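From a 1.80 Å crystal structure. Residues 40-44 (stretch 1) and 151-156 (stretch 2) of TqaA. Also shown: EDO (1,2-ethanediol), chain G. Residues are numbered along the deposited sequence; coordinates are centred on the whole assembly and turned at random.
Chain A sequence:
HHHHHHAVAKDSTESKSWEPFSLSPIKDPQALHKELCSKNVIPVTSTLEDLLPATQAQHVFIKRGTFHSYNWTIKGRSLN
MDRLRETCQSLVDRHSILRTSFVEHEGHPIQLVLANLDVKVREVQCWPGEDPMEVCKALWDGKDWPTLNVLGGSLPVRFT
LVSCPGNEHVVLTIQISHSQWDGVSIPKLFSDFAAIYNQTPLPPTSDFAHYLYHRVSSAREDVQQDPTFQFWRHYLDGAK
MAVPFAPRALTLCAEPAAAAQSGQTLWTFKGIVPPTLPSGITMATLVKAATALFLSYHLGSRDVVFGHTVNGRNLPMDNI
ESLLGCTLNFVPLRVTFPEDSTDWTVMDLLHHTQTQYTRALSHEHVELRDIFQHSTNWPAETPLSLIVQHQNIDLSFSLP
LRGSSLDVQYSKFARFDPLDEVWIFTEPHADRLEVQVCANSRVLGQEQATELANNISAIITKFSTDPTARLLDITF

Stretch 1 40-44: NVIPV
Stretch 2 (151-156) LGGSLP

Two irregular segments of one chain, residues 40-44 and 151-156 of TqaA, meet in a small contact that buries 202 Å² summed over both sides. No direct hydrogen bond joins them; apolar side chains, a glycine backbone and one bridging water make the contact. The register is set by Val41 and Ser154, whose CA atoms lie 5.5 Å apart, and from there both chains run in broadly the same direction, and the side chains of Pro43 and Leu155 meet although their backbones are farther apart. Stretch 1 begins with Asn40 at phi/psi 59/34 (chi1 m, -57°; chi2 -37°), passes through Val41 at -88/-39, then extends through Ile42 (-128/160) and Pro43 (-62/140, C-gamma exo) to Val44 (-68/-22, chi1 m).

Stretch 2 opens with Leu151 (-79/-1; chi1 m, chi2 t), which lies out of reach of the other segment. Gly152 (-76/-12) presents its carbonyl: its O is 3.4 Å from CG1 of Val41, a van der Waals approach of a methyl to a polar backbone atom. Gly153 turns the chain at phi/psi 100/-11. A CB there would be jammed against the carbonyl O of Gly152, so the backbone angles alone call for glycine; it would also sit 3.1 Å from Val41 CG1, a tight fit. In the space left free, Val41, its CA-to-CB bond pointing toward stretch 2 and its chi1 t (177°), lays CG1 3.4 Å from Gly153 C and 3.5 Å from Ser154 N. The methyl thus rests against the Gly153-Ser154 peptide. Ile42, its CA-to-CB bond sideways, with chi1 p (56°) and chi2 t (172°), brings CG2 to 3.5 Å from Gly153 O.

Ser154 (-64/134, chi1 t) has its CA-to-CB bond sideways, and its closest approach to stretch 1 is through its backbone N. Leu155 (-59/122; chi1 m, chi2 t at 151°) also leaves the backbone sideways, but the end of its side chain comes nearer, placing CD1 4.2 Å from CD of Pro43 in a purely apolar pairing. Its amide is tied to stretch 1 through water: the water accepts from Leu155 N at 3.0 Å and donates to Val41 O at 2.8 Å, satisfying two backbone groups that do not bond directly. Pro156 (-73/-26, C-gamma exo) closes the segment beyond contact.

A 1,2-ethanediol, probably from the crystallisation liquor, lies along stretch 1; its O1 donates a very short 2.5 Å hydrogen bond to Asn40 O, while its O2 approaches Pro43 N at 3.3 Å.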

# COMPACT_ATOMS: atom_id res chain seq x y z
N ASN A 40 9.13 -28.30 4.06
CA ASN A 40 9.54 -27.86 2.73
C ASN A 40 8.83 -26.59 2.27
O ASN A 40 8.56 -26.41 1.08
CB ASN A 40 9.31 -28.98 1.71
CG ASN A 40 10.05 -30.26 2.08
OD1 ASN A 40 11.17 -30.22 2.59
ND2 ASN A 40 9.41 -31.40 1.82
N VAL A 41 8.54 -25.70 3.21
CA VAL A 41 7.88 -24.42 2.91
C VAL A 41 8.91 -23.34 2.57
O VAL A 41 8.72 -22.53 1.67
CB VAL A 41 7.01 -23.97 4.09
CG1 VAL A 41 6.39 -22.60 3.81
CG2 VAL A 41 5.93 -25.02 4.38
N ILE A 42 10.01 -23.35 3.31
CA ILE A 42 11.13 -22.43 3.10
C ILE A 42 12.42 -23.26 3.00
O ILE A 42 12.44 -24.41 3.43
CB ILE A 42 11.23 -21.41 4.24
CG1 ILE A 42 11.34 -22.13 5.59
CG2 ILE A 42 10.02 -20.47 4.21
CD1 ILE A 42 11.64 -21.20 6.77
N PRO A 43 13.49 -22.69 2.41
CA PRO A 43 14.70 -23.49 2.16
C PRO A 43 15.35 -24.03 3.43
O PRO A 43 15.40 -23.32 4.43
CB PRO A 43 15.64 -22.50 1.46
CG PRO A 43 14.73 -21.48 0.85
CD PRO A 43 13.59 -21.34 1.82
N VAL A 44 15.84 -25.27 3.41
CA VAL A 44 16.38 -25.89 4.62
C VAL A 44 17.67 -25.22 5.07
O VAL A 44 18.03 -25.30 6.24
CB VAL A 44 16.66 -27.39 4.43
CG1 VAL A 44 15.36 -28.18 4.44
CG2 VAL A 44 17.43 -27.63 3.16
N LEU A 151 -0.07 -16.77 3.83
CA LEU A 151 0.01 -17.14 5.25
C LEU A 151 0.44 -18.60 5.44
O LEU A 151 0.59 -19.06 6.58
CB LEU A 151 -1.32 -16.88 5.94
CG LEU A 151 -1.57 -15.38 6.13
CD1 LEU A 151 -2.89 -15.14 6.84
CD2 LEU A 151 -0.40 -14.72 6.87
N GLY A 152 0.65 -19.30 4.34
CA GLY A 152 1.23 -20.64 4.39
C GLY A 152 2.73 -20.65 4.63
O GLY A 152 3.32 -21.70 4.90
N GLY A 153 3.35 -19.48 4.52
CA GLY A 153 4.77 -19.32 4.80
C GLY A 153 5.72 -19.29 3.61
O GLY A 153 6.89 -18.95 3.76
N SER A 154 5.23 -19.62 2.41
CA SER A 154 6.06 -19.56 1.22
C SER A 154 6.49 -18.12 0.96
O SER A 154 5.66 -17.20 1.06
CB SER A 154 5.31 -20.14 0.01
OG SER A 154 6.05 -19.95 -1.19
N LEU A 155 7.76 -17.89 0.65
CA LEU A 155 8.24 -16.54 0.39
C LEU A 155 7.47 -15.91 -0.77
O LEU A 155 7.46 -16.47 -1.87
CB LEU A 155 9.73 -16.55 0.08
CG LEU A 155 10.59 -17.01 1.26
CD1 LEU A 155 11.88 -17.68 0.77
CD2 LEU A 155 10.91 -15.83 2.15
N PRO A 156 6.81 -14.77 -0.53
CA PRO A 156 6.05 -14.21 -1.66
C PRO A 156 6.95 -13.61 -2.73
O PRO A 156 6.52 -13.55 -3.87
CB PRO A 156 5.17 -13.12 -1.01
CG PRO A 156 5.08 -13.52 0.44
CD PRO A 156 6.46 -14.12 0.75
C1 EDO G . 10.03 -24.42 -0.71
O1 EDO G . 10.49 -24.95 0.53
C2 EDO G . 11.32 -24.15 -1.44
O2 EDO G . 12.24 -23.74 -0.42
O HOH W 1 9.54 -20.22 0.32